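Local coordinates for protein xyloglucan-specific endo-beta-1,4-glucanase BoGH9A (Bacteroides ovatus, PDB 6DHT) that cleaves the beta-1,4-glucan backbone of xyloglucan at internal linkages, releasing xyloglucan oligosaccharides at the cell surface of a gut bacterium, at residues Asp16-Asn21 / Lys31-Asp36; Glu41-Trp46 / Gln53-Lys58; Ser65-Lys70 / Ser532-Tyr537. One frame throughout, in Å; residues are numbered along the deposited sequence.

How the interactions relate
All three contacts involve the N-terminal Ig-like domain. Interaction 1, the most buried, pairs edge strand 18-19 with strand 32-35 in one antiparallel sheet, by backbone bonds and a stacked arginine-aspartate pair. Interaction 2 is a hairpin at the edge of the other sheet, about 14 Å from interaction 1 between centres; it carries aromatic and aliphatic side chains on its inner face and a mix of charged, polar and apolar chains, W46 among them, on the more exposed one. Interaction 3 leaves the domain: the 65-70 loop meets 532-537 of the catalytic part through a tryptophan, a salt bridge and waters. Interactions 1 and 3 touch directly, K70 NZ lying 2.8 Å from D36 OD2, whereas interaction 2 touches neither.

Interaction 1 of 3, residues Asp16-Asn21 / Lys31-Asp36; sequences DAIRLN and KIAVVD
The R19 guanidinium lies over the D36 side chain, with D36 CB 3.5 Å above the centre of one face and the carboxylate plane turned 26° from it. At the guanidinium edge, in plane, sit D16 O and water 1. This stack flanks an antiparallel strand pair, 18-19 with 32-35, at the edge of a sheet of the N-terminal Ig-like domain. R19 and V34 form the hydrogen-bonded pair, exchanging two backbone bonds; I18 faces V35 in the non-hydrogen-bonded position, and D36 N to A17 O (2.9 Å) adds a third bond. On the I18 side, A33 CB meets L20 CB at 4.0 Å, and strand 93-99 packs against I18 and L20. R19 bends at chi2 (-68°), carrying CD back toward its own segment, where NE donates to D16 O (2.9 Å) in the guanidinium plane and NH2 adds a weak second bond. NH1 also bonds N478 O of the catalytic part. The D36 carboxylate is shared: K70 and R72 form further salt bridges with it, and these charges would be expected to favour its ionised form. R19 NH1 makes a long salt bridge to D36 OD2 at 3.4 Å, while water 1 accepts from R19 NH2 (2.9 Å) and donates to D36 OD2.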
loop_
_atom_site.group_PDB
_atom_site.type_symbol
_atom_site.label_atom_id
_atom_site.label_comp_id
_atom_site.label_asym_id
_atom_site.label_seq_id
_atom_site.Cartn_x
_atom_site.Cartn_y
_atom_site.Cartn_z
ATOM N N ASP A 16 2.072 20.445 -21.213
ATOM C CA ASP A 16 1.557 19.099 -20.949
ATOM C C ASP A 16 2.537 17.967 -21.235
ATOM O O ASP A 16 2.432 16.881 -20.668
ATOM C CB ASP A 16 0.346 18.868 -21.864
ATOM C CG ASP A 16 -0.861 18.359 -21.120
ATOM O OD1 ASP A 16 -1.985 18.768 -21.476
ATOM O OD2 ASP A 16 -0.691 17.547 -20.182
ATOM N N ALA A 17 3.457 18.204 -22.159
ATOM C CA ALA A 17 4.338 17.154 -22.645
ATOM C C ALA A 17 5.498 16.936 -21.689
ATOM O O ALA A 17 6.211 15.949 -21.807
ATOM C CB ALA A 17 4.867 17.525 -24.042
ATOM N N ILE A 18 5.729 17.897 -20.807
ATOM C CA ILE A 18 6.848 17.788 -19.863
ATOM C C ILE A 18 6.414 16.928 -18.658
ATOM O O ILE A 18 5.602 17.353 -17.852
ATOM C CB ILE A 18 7.368 19.160 -19.383
ATOM C CG1 ILE A 18 7.688 20.046 -20.605
ATOM C CG2 ILE A 18 8.601 18.981 -18.478
ATOM C CD1 ILE A 18 7.933 21.477 -20.265
ATOM N N ARG A 19 6.961 15.726 -18.572
ATOM C CA ARG A 19 6.530 14.747 -17.565
ATOM C C ARG A 19 7.558 14.731 -16.440
ATOM O O ARG A 19 8.754 14.532 -16.652
ATOM C CB ARG A 19 6.370 13.378 -18.226
ATOM C CG ARG A 19 5.424 13.372 -19.431
ATOM C CD ARG A 19 3.972 13.637 -19.014
ATOM N NE ARG A 19 3.154 14.081 -20.142
ATOM C CZ ARG A 19 2.543 13.271 -20.985
ATOM N NH1 ARG A 19 2.649 11.961 -20.890
ATOM N NH2 ARG A 19 1.834 13.795 -21.978
ATOM N N LEU A 20 7.095 15.012 -15.229
ATOM C CA LEU A 20 8.019 15.080 -14.105
ATOM C C LEU A 20 7.310 14.710 -12.806
ATOM O O LEU A 20 6.105 14.592 -12.753
ATOM C CB LEU A 20 8.642 16.475 -13.999
ATOM C CG LEU A 20 7.811 17.602 -13.375
ATOM C CD1 LEU A 20 8.619 18.860 -13.291
ATOM C CD2 LEU A 20 6.518 17.889 -14.168
ATOM N N ASN A 21 8.093 14.567 -11.747
ATOM C CA ASN A 21 7.551 14.438 -10.407
ATOM C C ASN A 21 6.901 15.764 -10.024
ATOM O O ASN A 21 7.568 16.778 -9.835
ATOM C CB ASN A 21 8.691 14.092 -9.464
ATOM C CG ASN A 21 8.229 13.899 -8.033
ATOM O OD1 ASN A 21 7.345 14.609 -7.548
ATOM N ND2 ASN A 21 8.864 12.961 -7.330
ATOM N N LYS A 31 17.452 14.337 -10.593
ATOM C CA LYS A 31 16.366 15.205 -11.043
ATOM C C LYS A 31 16.183 15.104 -12.539
ATOM O O LYS A 31 16.951 15.683 -13.314
ATOM C CB LYS A 31 16.613 16.661 -10.617
ATOM C CG LYS A 31 16.898 16.771 -9.139
ATOM C CD LYS A 31 17.114 18.204 -8.634
ATOM C CE LYS A 31 17.590 18.218 -7.206
ATOM N NZ LYS A 31 18.956 17.619 -7.123
ATOM N N ILE A 32 15.171 14.358 -12.939
ATOM C CA ILE A 32 14.929 14.041 -14.329
ATOM C C ILE A 32 13.483 14.288 -14.716
ATOM O O ILE A 32 12.544 13.916 -13.999
ATOM C CB ILE A 32 15.374 12.601 -14.658
ATOM C CG1 ILE A 32 16.914 12.556 -14.645
ATOM C CG2 ILE A 32 14.788 12.129 -16.023
ATOM C CD1 ILE A 32 17.517 11.255 -14.969
ATOM N N ALA A 33 13.307 14.961 -15.858
ATOM C CA ALA A 33 12.010 15.122 -16.475
ATOM C C ALA A 33 12.086 14.465 -17.842
ATOM O O ALA A 33 13.180 14.274 -18.355
ATOM C CB ALA A 33 11.667 16.608 -16.613
ATOM N N VAL A 34 10.947 14.062 -18.377
ATOM C CA VAL A 34 10.897 13.416 -19.680
ATOM C C VAL A 34 9.856 14.108 -20.538
ATOM O O VAL A 34 8.699 14.251 -20.142
ATOM C CB VAL A 34 10.554 11.936 -19.560
ATOM C CG1 VAL A 34 10.348 11.323 -20.937
ATOM C CG2 VAL A 34 11.663 11.209 -18.822
ATOM N N VAL A 35 10.264 14.528 -21.735
ATOM C CA VAL A 35 9.307 15.068 -22.680
ATOM C C VAL A 35 8.653 13.884 -23.386
ATOM O O VAL A 35 9.345 13.027 -23.931
ATOM C CB VAL A 35 10.001 15.981 -23.684
ATOM C CG1 VAL A 35 8.967 16.593 -24.598
ATOM C CG2 VAL A 35 10.776 17.077 -23.004
ATOM N N ASP A 36 7.329 13.819 -23.356
ATOM C CA ASP A 36 6.596 12.636 -23.784
ATOM C C ASP A 36 6.629 12.399 -25.298
ATOM O O ASP A 36 6.434 11.270 -25.746
ATOM C CB ASP A 36 5.135 12.732 -23.330
ATOM C CG ASP A 36 4.334 11.473 -23.617
ATOM O OD1 ASP A 36 4.764 10.370 -23.224
ATOM O OD2 ASP A 36 3.245 11.575 -24.223
HETATM O O HOH W 1 0.198 11.699 -23.223
#

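Interaction 2 of 3, residues Glu41-Trp46 / Gln53-Lys58; sequences EEFVIW and QVFVGK
Strands 42-46 and 53-58 run antiparallel, their axes 4.7 Å apart at closest approach and their directions 167° from each other. They form a beta hairpin at the edge of a four-stranded sheet of the Ig-like domain, with a classic beta bulge near the turn: V54 and F55 both face I45. I45 O accepts from V54 N (2.9 Å) and weakly from F55 N, while I45 N donates to F55 O, and the register slips by one residue before W46 pairs with Q53. Beyond the bulge, F43 and G57 exchange two backbone bonds.

F43, I45 and F55 share the face turned into the domain, where F43 and I45 also pack on strand 84-90. CG of F43 sits between its backbone N and carbonyl carbon (chi1 75°), and the ring packs directly on the glycine backbone of G57, whose N is 4.2 Å above the ring centre; F43 CE1 comes 3.7 Å from G57 CA. The rings of F43 and F55 meet obliquely, CZ of F43 3.7 Å from CE2 of F55. F55 CB also touches I45 CB.

The other face is more polar and more exposed. E42 and K58 lie side by side, pointing the same way, but their charges stay beyond salt-bridge range. V44 and V56 touch through their CG2 methyls. V44 CG1 sits over the W46 ring toward its rim. Q53 CG approaches the same ring system in a CH-pi contact, 4.2 Å from the centroid of its six-membered ring, while Q53 CB lies 3.4 Å from W46 CZ3.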
loop_
_atom_site.group_PDB
_atom_site.type_symbol
_atom_site.label_atom_id
_atom_site.label_comp_id
_atom_site.label_asym_id
_atom_site.label_seq_id
_atom_site.Cartn_x
_atom_site.Cartn_y
_atom_site.Cartn_z
ATOM N N GLU A 41 16.084 19.452 -28.406
ATOM C CA GLU A 41 17.536 19.424 -28.498
ATOM C C GLU A 41 18.215 20.039 -27.287
ATOM O O GLU A 41 19.397 19.795 -27.039
ATOM C CB GLU A 41 17.985 20.142 -29.775
ATOM C CG GLU A 41 17.521 19.429 -31.039
ATOM C CD GLU A 41 17.930 20.140 -32.314
ATOM O OE1 GLU A 41 18.602 21.193 -32.235
ATOM O OE2 GLU A 41 17.577 19.637 -33.402
ATOM N N GLU A 42 17.462 20.821 -26.526
ATOM C CA GLU A 42 18.032 21.622 -25.456
ATOM C C GLU A 42 16.981 21.973 -24.395
ATOM O O GLU A 42 15.822 22.170 -24.719
ATOM C CB GLU A 42 18.572 22.895 -26.092
ATOM C CG GLU A 42 19.193 23.883 -25.168
ATOM C CD GLU A 42 19.720 25.082 -25.935
ATOM O OE1 GLU A 42 20.445 24.867 -26.930
ATOM O OE2 GLU A 42 19.395 26.228 -25.559
ATOM N N PHE A 43 17.392 22.053 -23.128
ATOM C CA PHE A 43 16.534 22.626 -22.096
ATOM C C PHE A 43 17.325 23.510 -21.162
ATOM O O PHE A 43 18.555 23.416 -21.096
ATOM C CB PHE A 43 15.792 21.531 -21.299
ATOM C CG PHE A 43 16.655 20.785 -20.311
ATOM C CD1 PHE A 43 17.425 19.706 -20.714
ATOM C CD2 PHE A 43 16.681 21.167 -18.983
ATOM C CE1 PHE A 43 18.220 19.022 -19.798
ATOM C CE2 PHE A 43 17.460 20.482 -18.062
ATOM C CZ PHE A 43 18.229 19.417 -18.474
ATOM N N VAL A 44 16.611 24.374 -20.444
ATOM C CA VAL A 44 17.225 25.328 -19.524
ATOM C C VAL A 44 16.440 25.362 -18.212
ATOM O O VAL A 44 15.214 25.299 -18.211
ATOM C CB VAL A 44 17.276 26.754 -20.137
ATOM C CG1 VAL A 44 17.961 27.719 -19.207
ATOM C CG2 VAL A 44 17.991 26.718 -21.472
ATOM N N ILE A 45 17.166 25.449 -17.103
ATOM C CA ILE A 45 16.552 25.688 -15.810
ATOM C C ILE A 45 16.839 27.125 -15.382
ATOM O O ILE A 45 17.996 27.565 -15.407
ATOM C CB ILE A 45 17.121 24.723 -14.739
ATOM C CG1 ILE A 45 17.007 23.257 -15.213
ATOM C CG2 ILE A 45 16.458 24.959 -13.383
ATOM C CD1 ILE A 45 15.615 22.767 -15.467
ATOM N N TRP A 46 15.780 27.838 -14.997
ATOM C CA TRP A 46 15.880 29.199 -14.464
ATOM C C TRP A 46 15.423 29.290 -13.017
ATOM O O TRP A 46 14.472 28.622 -12.628
ATOM C CB TRP A 46 14.970 30.124 -15.277
ATOM C CG TRP A 46 15.295 30.181 -16.722
ATOM C CD1 TRP A 46 14.732 29.449 -17.719
ATOM C CD2 TRP A 46 16.273 31.022 -17.338
ATOM N NE1 TRP A 46 15.300 29.786 -18.928
ATOM C CE2 TRP A 46 16.256 30.742 -18.714
ATOM C CE3 TRP A 46 17.176 31.965 -16.852
ATOM C CZ2 TRP A 46 17.099 31.386 -19.619
ATOM C CZ3 TRP A 46 18.010 32.607 -17.751
ATOM C CH2 TRP A 46 17.966 32.310 -19.116
ATOM N N GLN A 53 19.855 32.216 -14.866
ATOM C CA GLN A 53 20.080 30.931 -15.500
ATOM C C GLN A 53 20.859 30.042 -14.534
ATOM O O GLN A 53 21.857 30.474 -13.938
ATOM C CB GLN A 53 20.860 31.088 -16.797
ATOM C CG GLN A 53 20.828 29.853 -17.637
ATOM C CD GLN A 53 21.822 29.903 -18.760
ATOM O OE1 GLN A 53 22.986 29.541 -18.587
ATOM N NE2 GLN A 53 21.369 30.331 -19.926
ATOM N N VAL A 54 20.395 28.803 -14.372
ATOM C CA VAL A 54 20.933 27.915 -13.347
ATOM C C VAL A 54 21.591 26.674 -13.963
ATOM O O VAL A 54 22.545 26.125 -13.403
ATOM C CB VAL A 54 19.806 27.540 -12.344
ATOM C CG1 VAL A 54 20.161 26.319 -11.541
ATOM C CG2 VAL A 54 19.539 28.712 -11.413
ATOM N N PHE A 55 21.082 26.245 -15.108
ATOM C CA PHE A 55 21.540 25.027 -15.765
ATOM C C PHE A 55 21.078 24.991 -17.220
ATOM O O PHE A 55 19.973 25.411 -17.538
ATOM C CB PHE A 55 20.972 23.793 -15.029
ATOM C CG PHE A 55 21.507 22.476 -15.539
ATOM C CD1 PHE A 55 22.645 21.918 -14.983
ATOM C CD2 PHE A 55 20.868 21.791 -16.549
ATOM C CE1 PHE A 55 23.139 20.713 -15.447
ATOM C CE2 PHE A 55 21.373 20.587 -17.017
ATOM C CZ PHE A 55 22.498 20.051 -16.453
ATOM N N VAL A 56 21.940 24.478 -18.092
ATOM C CA VAL A 56 21.596 24.247 -19.479
ATOM C C VAL A 56 21.997 22.829 -19.843
ATOM O O VAL A 56 23.124 22.416 -19.591
ATOM C CB VAL A 56 22.326 25.242 -20.444
ATOM C CG1 VAL A 56 21.973 24.929 -21.879
ATOM C CG2 VAL A 56 21.951 26.677 -20.095
ATOM N N GLY A 57 21.067 22.098 -20.432
ATOM C CA GLY A 57 21.305 20.736 -20.868
ATOM C C GLY A 57 21.176 20.548 -22.369
ATOM O O GLY A 57 20.204 20.982 -22.983
ATOM N N LYS A 58 22.146 19.845 -22.939
ATOM C CA LYS A 58 22.165 19.538 -24.369
ATOM C C LYS A 58 22.554 18.072 -24.584
ATOM O O LYS A 58 22.780 17.341 -23.622
ATOM C CB LYS A 58 23.166 20.462 -25.075
ATOM C CG LYS A 58 22.932 21.944 -24.819
ATOM C CD LYS A 58 23.964 22.815 -25.537
ATOM C CE LYS A 58 23.530 24.272 -25.579
ATOM N NZ LYS A 58 24.566 25.154 -26.200
#

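Interaction 3 of 3, residues Ser65-Lys70 / Ser532-Tyr537; sequences SAWSDK and SPDESY
W67 is the tightly packed end of this contact, set against P533 with one face and meeting S532 and D534 at its edge. P533 CD makes a CH-pi contact with the indole, 3.6 Å from the centroid of the five-membered ring and 13° off its normal. S65 OG lies over the opposite face, toward the rim. The indole NE1 donates to D534 OD1 (2.9 Å), meeting the carboxylate from above its plane, which stands nearly perpendicular to the ring (88°). A chi1 of 56° puts D534 CG between its backbone N and carbonyl carbon, near the indole N-H edge; OD2 lies in the ring plane. Water 2 bridges S65 OG and D534 OD2 beside the indole.

The other end is looser and hydrated. K70 and E535 reach toward each other tip to tip, joined by a salt bridge of 2.7 Å from NZ to OE2. K70 NZ, which D36 also holds, is shared by two carboxylates, consistent with its staying charged. Water 3 gathers S68 OG, S532 OG and E535 OE2, and water 4 links K70 NZ to E535 OE1. S68 OG accepts from K70 N (3.2 Å), closing an ST turn. Here a loop between two strands of the Ig-like domain docks on a 3-10 turn of the family 9 catalytic domain, an interdomain interface of the two-domain architecture found in many GH9 cellulases.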
loop_
_atom_site.group_PDB
_atom_site.type_symbol
_atom_site.label_atom_id
_atom_site.label_comp_id
_atom_site.label_asym_id
_atom_site.label_seq_id
_atom_site.Cartn_x
_atom_site.Cartn_y
_atom_site.Cartn_z
ATOM N N SER A 65 9.514 3.134 -26.250
ATOM C CA SER A 65 9.046 1.840 -25.774
ATOM C C SER A 65 8.683 0.980 -26.974
ATOM O O SER A 65 8.561 1.486 -28.089
ATOM C CB SER A 65 7.802 2.002 -24.896
ATOM O OG SER A 65 6.735 2.552 -25.650
ATOM N N ALA A 66 8.455 -0.304 -26.735
ATOM C CA ALA A 66 8.159 -1.243 -27.811
ATOM C C ALA A 66 6.853 -0.919 -28.518
ATOM O O ALA A 66 6.691 -1.254 -29.693
ATOM C CB ALA A 66 8.111 -2.656 -27.268
ATOM N N TRP A 67 5.931 -0.259 -27.820
ATOM C CA TRP A 67 4.547 -0.134 -28.291
ATOM C C TRP A 67 4.120 1.266 -28.733
ATOM O O TRP A 67 3.026 1.438 -29.270
ATOM C CB TRP A 67 3.593 -0.604 -27.192
ATOM C CG TRP A 67 3.744 0.166 -25.906
ATOM C CD1 TRP A 67 3.202 1.388 -25.609
ATOM C CD2 TRP A 67 4.477 -0.242 -24.746
ATOM N NE1 TRP A 67 3.548 1.758 -24.329
ATOM C CE2 TRP A 67 4.340 0.780 -23.785
ATOM C CE3 TRP A 67 5.240 -1.368 -24.432
ATOM C CZ2 TRP A 67 4.929 0.698 -22.521
ATOM C CZ3 TRP A 67 5.828 -1.444 -23.186
ATOM C CH2 TRP A 67 5.675 -0.413 -22.248
ATOM N N SER A 68 4.963 2.261 -28.500
ATOM C CA SER A 68 4.608 3.636 -28.818
ATOM C C SER A 68 5.674 4.247 -29.701
ATOM O O SER A 68 6.866 4.092 -29.440
ATOM C CB SER A 68 4.458 4.482 -27.550
ATOM O OG SER A 68 4.298 5.857 -27.886
ATOM N N ASP A 69 5.240 4.945 -30.746
ATOM C CA ASP A 69 6.176 5.584 -31.649
ATOM C C ASP A 69 6.625 6.949 -31.139
ATOM O O ASP A 69 7.421 7.627 -31.794
ATOM C CB ASP A 69 5.566 5.720 -33.042
ATOM C CG ASP A 69 6.622 5.913 -34.119
ATOM O OD1 ASP A 69 7.606 5.134 -34.128
ATOM O OD2 ASP A 69 6.478 6.856 -34.931
ATOM N N LYS A 70 6.139 7.351 -29.963
ATOM C CA LYS A 70 6.533 8.638 -29.398
ATOM C C LYS A 70 8.013 8.615 -29.050
ATOM O O LYS A 70 8.521 7.613 -28.535
ATOM C CB LYS A 70 5.743 8.953 -28.119
ATOM C CG LYS A 70 4.280 9.314 -28.275
ATOM C CD LYS A 70 3.611 9.244 -26.903
ATOM C CE LYS A 70 2.219 9.809 -26.895
ATOM N NZ LYS A 70 1.623 9.743 -25.523
ATOM N N SER A 532 -1.860 1.938 -26.422
ATOM C CA SER A 532 -0.699 1.860 -25.542
ATOM C C SER A 532 -1.110 1.438 -24.119
ATOM O O SER A 532 -1.939 2.097 -23.489
ATOM C CB SER A 532 0.022 3.204 -25.499
ATOM O OG SER A 532 0.676 3.485 -26.730
ATOM N N PRO A 533 -0.538 0.332 -23.611
ATOM C CA PRO A 533 -0.929 -0.163 -22.289
ATOM C C PRO A 533 -0.729 0.853 -21.171
ATOM O O PRO A 533 -1.550 0.848 -20.244
ATOM C CB PRO A 533 0.012 -1.354 -22.054
ATOM C CG PRO A 533 0.581 -1.682 -23.315
ATOM C CD PRO A 533 0.559 -0.465 -24.176
ATOM N N ASP A 534 0.312 1.680 -21.251
ATOM C CA ASP A 534 0.603 2.655 -20.192
ATOM C C ASP A 534 -0.283 3.902 -20.265
ATOM O O ASP A 534 -0.173 4.818 -19.444
ATOM C CB ASP A 534 2.100 3.003 -20.126
ATOM C CG ASP A 534 2.682 3.520 -21.428
ATOM O OD1 ASP A 534 2.006 3.457 -22.485
ATOM O OD2 ASP A 534 3.840 3.979 -21.407
ATOM N N GLU A 535 -1.176 3.928 -21.254
ATOM C CA GLU A 535 -2.117 5.019 -21.416
ATOM C C GLU A 535 -3.567 4.547 -21.242
ATOM O O GLU A 535 -4.515 5.323 -21.417
ATOM C CB GLU A 535 -1.915 5.646 -22.802
ATOM C CG GLU A 535 -0.535 6.273 -23.007
ATOM C CD GLU A 535 -0.366 6.899 -24.387
ATOM O OE1 GLU A 535 -1.366 6.997 -25.129
ATOM O OE2 GLU A 535 0.766 7.287 -24.726
ATOM N N SER A 536 -3.739 3.274 -20.885
ATOM C CA SER A 536 -5.060 2.693 -20.675
ATOM C C SER A 536 -5.630 3.047 -19.307
ATOM O O SER A 536 -5.928 2.166 -18.502
ATOM C CB SER A 536 -5.027 1.175 -20.822
ATOM O OG SER A 536 -4.631 0.829 -22.137
ATOM N N TYR A 537 -5.833 4.340 -19.102
ATOM C CA TYR A 537 -6.281 4.894 -17.834
ATOM C C TYR A 537 -7.365 5.933 -18.144
ATOM O O TYR A 537 -7.184 6.754 -19.038
ATOM C CB TYR A 537 -5.080 5.543 -17.069
ATOM C CG TYR A 537 -5.552 6.385 -15.914
ATOM C CD1 TYR A 537 -5.999 5.783 -14.746
ATOM C CD2 TYR A 537 -5.610 7.767 -16.002
ATOM C CE1 TYR A 537 -6.497 6.523 -13.718
ATOM C CE2 TYR A 537 -6.141 8.524 -14.975
ATOM C CZ TYR A 537 -6.551 7.884 -13.820
ATOM O OH TYR A 537 -7.111 8.607 -12.794
HETATM O O HOH W 2 5.881 3.909 -23.182
HETATM O O HOH W 3 1.383 6.169 -27.315
HETATM O O HOH W 4 -0.850 9.286 -27.061
#